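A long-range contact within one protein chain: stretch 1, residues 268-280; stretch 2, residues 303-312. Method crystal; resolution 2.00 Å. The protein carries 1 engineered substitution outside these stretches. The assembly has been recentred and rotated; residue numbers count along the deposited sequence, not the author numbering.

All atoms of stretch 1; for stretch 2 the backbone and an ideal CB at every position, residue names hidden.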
ATOM      1  N   ILE A 268       0.643   8.864 -14.350  1.00 10.03           N
ATOM      2  CA  ILE A 268       1.844   8.123 -13.972  1.00 10.20           C
ATOM      3  C   ILE A 268       2.810   7.981 -15.151  1.00 12.12           C
ATOM      4  O   ILE A 268       2.449   7.459 -16.209  1.00 11.75           O
ATOM      5  CB  ILE A 268       1.503   6.735 -13.377  1.00 10.10           C
ATOM      6  CG1 ILE A 268       2.765   6.053 -12.841  1.00 10.35           C
ATOM      7  CG2 ILE A 268       0.795   5.860 -14.404  1.00 10.11           C
ATOM      8  CD1 ILE A 268       2.504   4.697 -12.207  1.00  9.10           C
ATOM      9  N   GLY A 269       4.032   8.472 -14.966  1.00 11.89           N
ATOM     10  CA  GLY A 269       5.046   8.413 -16.002  1.00 12.01           C
ATOM     11  C   GLY A 269       5.067   9.648 -16.882  1.00 13.98           C
ATOM     12  O   GLY A 269       6.055   9.914 -17.568  1.00 13.43           O
ATOM     13  N   LYS A 270       3.973  10.403 -16.867  1.00 12.20           N
ATOM     14  CA  LYS A 270       3.866  11.613 -17.676  1.00 13.44           C
ATOM     15  C   LYS A 270       4.337  12.839 -16.898  1.00 14.10           C
ATOM     16  O   LYS A 270       4.831  13.804 -17.482  1.00 13.34           O
ATOM     17  CB  LYS A 270       2.426  11.817 -18.158  1.00 13.41           C
ATOM     18  CG  LYS A 270       1.856  10.646 -18.944  1.00 14.05           C
ATOM     19  CD  LYS A 270       2.788  10.229 -20.074  1.00 15.62           C
ATOM     20  CE  LYS A 270       2.186   9.109 -20.912  1.00 17.09           C
ATOM     21  NZ  LYS A 270       3.220   8.406 -21.721  1.00 19.44           N
ATOM     22  N   THR A 271       4.182  12.788 -15.579  1.00 13.66           N
ATOM     23  CA  THR A 271       4.589  13.889 -14.713  1.00 13.92           C
ATOM     24  C   THR A 271       5.161  13.353 -13.403  1.00 12.63           C
ATOM     25  O   THR A 271       4.714  12.321 -12.906  1.00 12.03           O
ATOM     26  CB  THR A 271       3.408  14.832 -14.416  1.00 12.91           C
ATOM     27  OG1 THR A 271       3.875  15.991 -13.714  1.00 14.83           O
ATOM     28  CG2 THR A 271       2.353  14.123 -13.579  1.00 13.63           C
ATOM     29  N   PRO A 272       6.168  14.046 -12.848  1.00 13.77           N
ATOM     30  CA  PRO A 272       6.790  13.634 -11.585  1.00 13.39           C
ATOM     31  C   PRO A 272       5.757  13.505 -10.472  1.00 12.80           C
ATOM     32  O   PRO A 272       4.732  14.186 -10.504  1.00 11.84           O
ATOM     33  CB  PRO A 272       7.747  14.788 -11.275  1.00 13.80           C
ATOM     34  CG  PRO A 272       8.060  15.382 -12.600  1.00 15.11           C
ATOM     35  CD  PRO A 272       6.815  15.239 -13.421  1.00 14.10           C
ATOM     36  N   LEU A 273       6.026  12.636  -9.501  1.00 12.23           N
ATOM     37  CA  LEU A 273       5.124  12.449  -8.370  1.00 11.72           C
ATOM     38  C   LEU A 273       4.976  13.735  -7.568  1.00 13.04           C
ATOM     39  O   LEU A 273       5.864  14.587  -7.579  1.00 13.02           O
ATOM     40  CB  LEU A 273       5.613  11.311  -7.473  1.00 12.16           C
ATOM     41  CG  LEU A 273       7.008  11.419  -6.856  1.00 11.76           C
ATOM     42  CD1 LEU A 273       7.001  12.311  -5.627  1.00 13.03           C
ATOM     43  CD2 LEU A 273       7.525  10.036  -6.493  1.00 11.30           C
ATOM     44  N   ASP A 274       3.848  13.871  -6.881  1.00 12.99           N
ATOM     45  CA  ASP A 274       3.592  15.048  -6.063  1.00 13.91           C
ATOM     46  C   ASP A 274       4.401  14.984  -4.771  1.00 13.93           C
ATOM     47  O   ASP A 274       4.065  14.239  -3.852  1.00 12.67           O
ATOM     48  CB  ASP A 274       2.099  15.176  -5.756  1.00 13.81           C
ATOM     49  CG  ASP A 274       1.754  16.493  -5.092  1.00 16.45           C
ATOM     50  OD1 ASP A 274       2.680  17.285  -4.813  1.00 17.20           O
ATOM     51  OD2 ASP A 274       0.555  16.742  -4.855  1.00 19.46           O
ATOM     52  N   TRP A 275       5.468  15.774  -4.713  1.00 13.34           N
ATOM     53  CA  TRP A 275       6.381  15.770  -3.577  1.00 13.66           C
ATOM     54  C   TRP A 275       5.676  16.079  -2.259  1.00 14.13           C
ATOM     55  O   TRP A 275       5.978  15.475  -1.232  1.00 13.68           O
ATOM     56  CB  TRP A 275       7.513  16.772  -3.815  1.00 14.20           C
ATOM     57  CG  TRP A 275       8.639  16.651  -2.838  1.00 14.60           C
ATOM     58  CD1 TRP A 275       8.850  17.415  -1.724  1.00 15.69           C
ATOM     59  CD2 TRP A 275       9.714  15.700  -2.877  1.00 14.83           C
ATOM     60  NE1 TRP A 275       9.988  17.001  -1.075  1.00 16.12           N
ATOM     61  CE2 TRP A 275      10.533  15.954  -1.761  1.00 15.95           C
ATOM     62  CE3 TRP A 275      10.056  14.666  -3.753  1.00 14.32           C
ATOM     63  CZ2 TRP A 275      11.683  15.204  -1.499  1.00 16.71           C
ATOM     64  CZ3 TRP A 275      11.194  13.926  -3.487  1.00 15.06           C
ATOM     65  CH2 TRP A 275      11.994  14.198  -2.371  1.00 14.44           C
ATOM     66  N   ASP A 276       4.729  17.012  -2.294  1.00 13.80           N
ATOM     67  CA  ASP A 276       4.029  17.442  -1.087  1.00 16.66           C
ATOM     68  C   ASP A 276       3.247  16.310  -0.420  1.00 16.52           C
ATOM     69  O   ASP A 276       3.241  16.192   0.805  1.00 17.12           O
ATOM     70  CB  ASP A 276       3.091  18.611  -1.400  1.00 18.06           C
ATOM     71  CG  ASP A 276       2.269  19.040  -0.196  1.00 20.21           C
ATOM     72  OD1 ASP A 276       2.865  19.475   0.812  1.00 20.54           O
ATOM     73  OD2 ASP A 276       1.025  18.938  -0.257  1.00 25.13           O
ATOM     74  N   THR A 277       2.589  15.483  -1.226  1.00 14.80           N
ATOM     75  CA  THR A 277       1.722  14.434  -0.695  1.00 15.48           C
ATOM     76  C   THR A 277       2.456  13.120  -0.439  1.00 16.07           C
ATOM     77  O   THR A 277       2.148  12.411   0.520  1.00 17.81           O
ATOM     78  CB  THR A 277       0.515  14.171  -1.623  1.00 15.33           C
ATOM     79  OG1 THR A 277      -0.362  13.217  -1.013  1.00 17.02           O
ATOM     80  CG2 THR A 277       0.977  13.634  -2.968  1.00 14.06           C
ATOM     81  N   ILE A 278       3.425  12.798  -1.292  1.00 12.88           N
ATOM     82  CA  ILE A 278       4.171  11.548  -1.164  1.00 13.41           C
ATOM     83  C   ILE A 278       5.276  11.633  -0.112  1.00 12.74           C
ATOM     84  O   ILE A 278       5.506  10.682   0.638  1.00 12.38           O
ATOM     85  CB  ILE A 278       4.790  11.117  -2.510  1.00 11.53           C
ATOM     86  CG1 ILE A 278       3.693  10.758  -3.515  1.00 11.86           C
ATOM     87  CG2 ILE A 278       5.731   9.940  -2.313  1.00 10.55           C
ATOM     88  CD1 ILE A 278       2.849   9.569  -3.108  1.00 10.96           C
ATOM     89  N   VAL A 279       5.953  12.776  -0.055  1.00 12.30           N
ATOM     90  CA  VAL A 279       7.085  12.955   0.852  1.00 13.34           C
ATOM     91  C   VAL A 279       6.758  13.827   2.066  1.00 14.46           C
ATOM     92  O   VAL A 279       6.820  13.367   3.208  1.00 14.31           O
ATOM     93  CB  VAL A 279       8.291  13.562   0.119  1.00 12.23           C
ATOM     94  CG1 VAL A 279       9.415  13.865   1.103  1.00 15.68           C
ATOM     95  CG2 VAL A 279       8.762  12.627  -0.975  1.00 13.01           C
ATOM     96  N   VAL A 280       6.411  15.086   1.814  1.00 14.41           N
ATOM     97  CA  VAL A 280       6.192  16.059   2.883  1.00 15.63           C
ATOM     98  C   VAL A 280       5.174  15.591   3.926  1.00 15.44           C
ATOM     99  O   VAL A 280       5.512  15.428   5.098  1.00 16.16           O
ATOM    100  CB  VAL A 280       5.753  17.429   2.325  1.00 16.32           C
ATOM    101  CG1 VAL A 280       5.458  18.394   3.464  1.00 18.32           C
ATOM    102  CG2 VAL A 280       6.819  17.992   1.404  1.00 17.17           C
ATOM    103  N   UNK A 303      15.464  11.086   1.672  1.00 13.49           N
ATOM    104  CA  UNK A 303      14.354  11.046   0.727  1.00 13.57           C
ATOM    105  C   UNK A 303      14.680  11.812  -0.555  1.00 13.88           C
ATOM    106  O   UNK A 303      14.249  11.430  -1.642  1.00 14.24           O
ATOM    107  CB  UNK A 303      13.091  11.620   1.373  1.00 13.57           C
ATOM    108  N   UNK A 304      15.439  12.896  -0.422  1.00 14.17           N
ATOM    109  CA  UNK A 304      15.840  13.700  -1.571  1.00 14.93           C
ATOM    110  C   UNK A 304      16.729  12.938  -2.552  1.00 15.44           C
ATOM    111  O   UNK A 304      16.881  13.344  -3.702  1.00 16.75           O
ATOM    112  CB  UNK A 304      16.569  14.956  -1.090  1.00 14.93           C
ATOM    113  N   UNK A 305      17.307  11.833  -2.093  1.00 14.89           N
ATOM    114  CA  UNK A 305      18.216  11.043  -2.918  1.00 15.19           C
ATOM    115  C   UNK A 305      17.546   9.802  -3.503  1.00 14.84           C
ATOM    116  O   UNK A 305      17.993   9.270  -4.518  1.00 16.26           O
ATOM    117  CB  UNK A 305      19.437  10.628  -2.094  1.00 15.19           C
ATOM    118  N   UNK A 306      16.475   9.345  -2.861  1.00 13.68           N
ATOM    119  CA  UNK A 306      15.818   8.106  -3.265  1.00 13.55           C
ATOM    120  C   UNK A 306      14.364   8.272  -3.703  1.00 12.55           C
ATOM    121  O   UNK A 306      13.687   7.289  -4.005  1.00 10.64           O
ATOM    122  CB  UNK A 306      15.877   7.107  -2.108  1.00 13.55           C
ATOM    123  N   UNK A 307      13.882   9.512  -3.734  1.00 11.95           N
ATOM    124  CA  UNK A 307      12.533   9.784  -4.221  1.00 12.58           C
ATOM    125  C   UNK A 307      12.579  10.633  -5.489  1.00 13.05           C
ATOM    126  O   UNK A 307      13.027  11.782  -5.466  1.00 13.76           O
ATOM    127  CB  UNK A 307      11.706  10.486  -3.142  1.00 12.58           C
ATOM    128  N   UNK A 308      12.114  10.058  -6.593  1.00 13.65           N
ATOM    129  CA  UNK A 308      12.185  10.706  -7.900  1.00 14.06           C
ATOM    130  C   UNK A 308      11.422  12.029  -7.963  1.00 14.33           C
ATOM    131  O   UNK A 308      10.301  12.135  -7.462  1.00 13.57           O
ATOM    132  CB  UNK A 308      11.644   9.757  -8.971  1.00 14.06           C
ATOM    133  N   UNK A 309      12.041  13.034  -8.574  1.00 15.32           N
ATOM    134  CA  UNK A 309      11.372  14.300  -8.845  1.00 15.43           C
ATOM    135  C   UNK A 309      11.263  14.516 -10.350  1.00 15.47           C
ATOM    136  O   UNK A 309      10.882  15.590 -10.814  1.00 14.05           O
ATOM    137  CB  UNK A 309      12.120  15.461  -8.187  1.00 15.43           C
ATOM    138  N   UNK A 310      11.603  13.475 -11.105  1.00 15.21           N
ATOM    139  CA  UNK A 310      11.499  13.499 -12.558  1.00 15.64           C
ATOM    140  C   UNK A 310      10.972  12.161 -13.066  1.00 16.33           C
ATOM    141  O   UNK A 310      10.833  11.207 -12.300  1.00 16.75           O
ATOM    142  CB  UNK A 310      12.854  13.818 -13.192  1.00 15.64           C
ATOM    143  N   UNK A 311      10.681  12.100 -14.360  1.00 15.60           N
ATOM    144  CA  UNK A 311      10.258  10.857 -14.988  1.00 15.78           C
ATOM    145  C   UNK A 311      11.418  10.182 -15.708  1.00 15.97           C
ATOM    146  O   UNK A 311      12.374  10.842 -16.120  1.00 17.77           O
ATOM    147  CB  UNK A 311       9.111  11.119 -15.966  1.00 15.78           C
ATOM    148  N   UNK A 312      11.326   8.866 -15.857  1.00 16.39           N
ATOM    149  CA  UNK A 312      12.361   8.097 -16.540  1.00 16.81           C
ATOM    150  C   UNK A 312      12.439   8.453 -18.022  1.00 18.49           C
ATOM    151  O   UNK A 312      11.430   8.798 -18.641  1.00 18.61           O
ATOM    152  CB  UNK A 312      12.100   6.598 -16.376  1.00 16.81           C
TER

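Position 303 lies on a helix, and its CA-to-CB bond points toward stretch 1. The ideal CB is 4.3 Å from Val 279 CG1 and 4.7 Å from Trp 275 CH2. Both neighbours are apolar, so an aliphatic side chain of medium size would suit. The residue is Leu 303. Its CD1 packs against Val 279 CG1 at 3.6 Å.

At position 304 the bond points sideways, and the ideal CB is 4.8 Å from Trp 275 CH2. Many side chains could lie along the indole from here, polar or apolar. The residue is Asn 304, whose end comes nearer: OD1 is 3.0 Å from Trp 275 CZ2, a close contact with a ring carbon.

Positions 305 and 306 have nothing of stretch 1 within 5.5 Å of their ideal CB atoms. Stretch 1 therefore sets no preference. They are Ser 305 and Asn 306.

Position 307 points toward stretch 1. Its ideal CB is only 3.5 Å from Trp 275 CZ3, with Val 279 CG2 at 4.2 Å. A compact apolar side chain fits such tight surroundings. The residue is Val 307, rotamer t. Its CG1 meets Trp 275 CZ3 at 3.4 Å, Val 279 CG2 at 3.7 Å and Leu 273 CD2 at 4.0 Å.

Position 308 points sideways, with its ideal CB 4.8 Å from Leu 273 CD2. A long side chain could leave freely. Lys 308 does so; its backbone does more here. Water 3 donates to Lys 308 O (2.9 Å) and Leu 273 O (2.8 Å), bridging two carbonyls.

Position 309 points away, yet its ideal CB is 5.0 Å from Trp 275 CE3. A long, flexible chain could fold back over the indole, and a positive end would suit its pi face. The residue is Lys 309. CD lies 4.2 Å from the centroid of the Trp 275 six-membered ring, a CH-pi contact, and NZ is 4.6 Å from the same centroid, a cation-pi contact.

Position 310 points away, and much would be tolerated. The residue is Thr 310; its CA rests 3.9 Å from Pro 272 CG.

Position 311 points toward a turn rich in backbone polar groups, with the ideal CB 3.7 Å from Gly 269 O. A short side chain with a donor would suit. The residue is Asn 311. Its ND2 gives a weak hydrogen bond to Thr 271 O at 3.4 Å.

Position 312 points sideways, clear of stretch 1. It is Leu 312.

Stretch 2, residues 303-312: LNSNVKKTNL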
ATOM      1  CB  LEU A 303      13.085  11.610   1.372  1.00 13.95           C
ATOM      2  CG  LEU A 303      12.517  10.814   2.548  1.00 13.87           C
ATOM      3  CD1 LEU A 303      11.290  11.502   3.117  1.00 12.39           C
ATOM      4  CD2 LEU A 303      12.183   9.395   2.115  1.00 13.81           C
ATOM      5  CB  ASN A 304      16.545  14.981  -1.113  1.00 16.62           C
ATOM      6  CG  ASN A 304      15.574  16.099  -0.776  1.00 17.01           C
ATOM      7  OD1 ASN A 304      14.517  16.225  -1.394  1.00 18.53           O
ATOM      8  ND2 ASN A 304      15.937  16.923   0.200  1.00 18.20           N
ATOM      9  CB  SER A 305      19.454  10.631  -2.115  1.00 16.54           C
ATOM     10  OG  SER A 305      20.173  11.759  -1.653  1.00 19.08           O
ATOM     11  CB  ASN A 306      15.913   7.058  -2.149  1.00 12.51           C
ATOM     12  CG  ASN A 306      17.331   6.559  -1.930  1.00 13.85           C
ATOM     13  OD1 ASN A 306      17.575   5.354  -1.875  1.00 15.02           O
ATOM     14  ND2 ASN A 306      18.272   7.485  -1.801  1.00 12.94           N
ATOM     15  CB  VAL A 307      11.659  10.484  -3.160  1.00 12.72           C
ATOM     16  CG1 VAL A 307      10.245  10.678  -3.686  1.00 11.71           C
ATOM     17  CG2 VAL A 307      11.640   9.676  -1.871  1.00 11.73           C
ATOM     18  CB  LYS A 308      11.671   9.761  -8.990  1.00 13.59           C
ATOM     19  CG  LYS A 308      12.616   8.613  -9.325  1.00 14.22           C
ATOM     20  CD  LYS A 308      13.875   9.121 -10.008  1.00 17.27           C
ATOM     21  CE  LYS A 308      14.779   7.972 -10.431  1.00 19.33           C
ATOM     22  NZ  LYS A 308      15.981   8.464 -11.162  1.00 22.69           N
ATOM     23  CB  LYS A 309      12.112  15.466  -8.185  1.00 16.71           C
ATOM     24  CG  LYS A 309      11.948  15.519  -6.670  1.00 17.93           C
ATOM     25  CD  LYS A 309      12.331  16.883  -6.107  1.00 19.81           C
ATOM     26  CE  LYS A 309      13.841  17.085  -6.086  1.00 21.87           C
ATOM     27  NZ  LYS A 309      14.513  16.193  -5.098  1.00 22.30           N
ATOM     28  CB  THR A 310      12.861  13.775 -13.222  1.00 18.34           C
ATOM     29  OG1 THR A 310      13.750  12.679 -12.973  1.00 19.77           O
ATOM     30  CG2 THR A 310      13.474  15.056 -12.678  1.00 18.24           C
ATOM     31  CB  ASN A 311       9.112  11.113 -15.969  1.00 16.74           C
ATOM     32  CG  ASN A 311       7.842  11.562 -15.278  1.00 14.32           C
ATOM     33  OD1 ASN A 311       7.289  12.612 -15.598  1.00 15.11           O
ATOM     34  ND2 ASN A 311       7.374  10.769 -14.321  1.00 14.28           N
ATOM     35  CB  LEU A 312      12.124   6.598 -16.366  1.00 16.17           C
ATOM     36  CG  LEU A 312      12.649   5.952 -15.081  1.00 15.98           C
ATOM     37  CD1 LEU A 312      12.284   6.768 -13.854  1.00 18.54           C
ATOM     38  CD2 LEU A 312      12.132   4.526 -14.956  1.00 16.06           C
TER
HETATM   39  O   HOH W   1       8.426   8.388 -18.624  1.00 18.53           O
HETATM   40  O   HOH W   2       8.208  10.809 -10.238  1.00 11.83           O
HETATM   41  O   HOH W   3       8.677  14.499  -7.162  1.00 14.13           O
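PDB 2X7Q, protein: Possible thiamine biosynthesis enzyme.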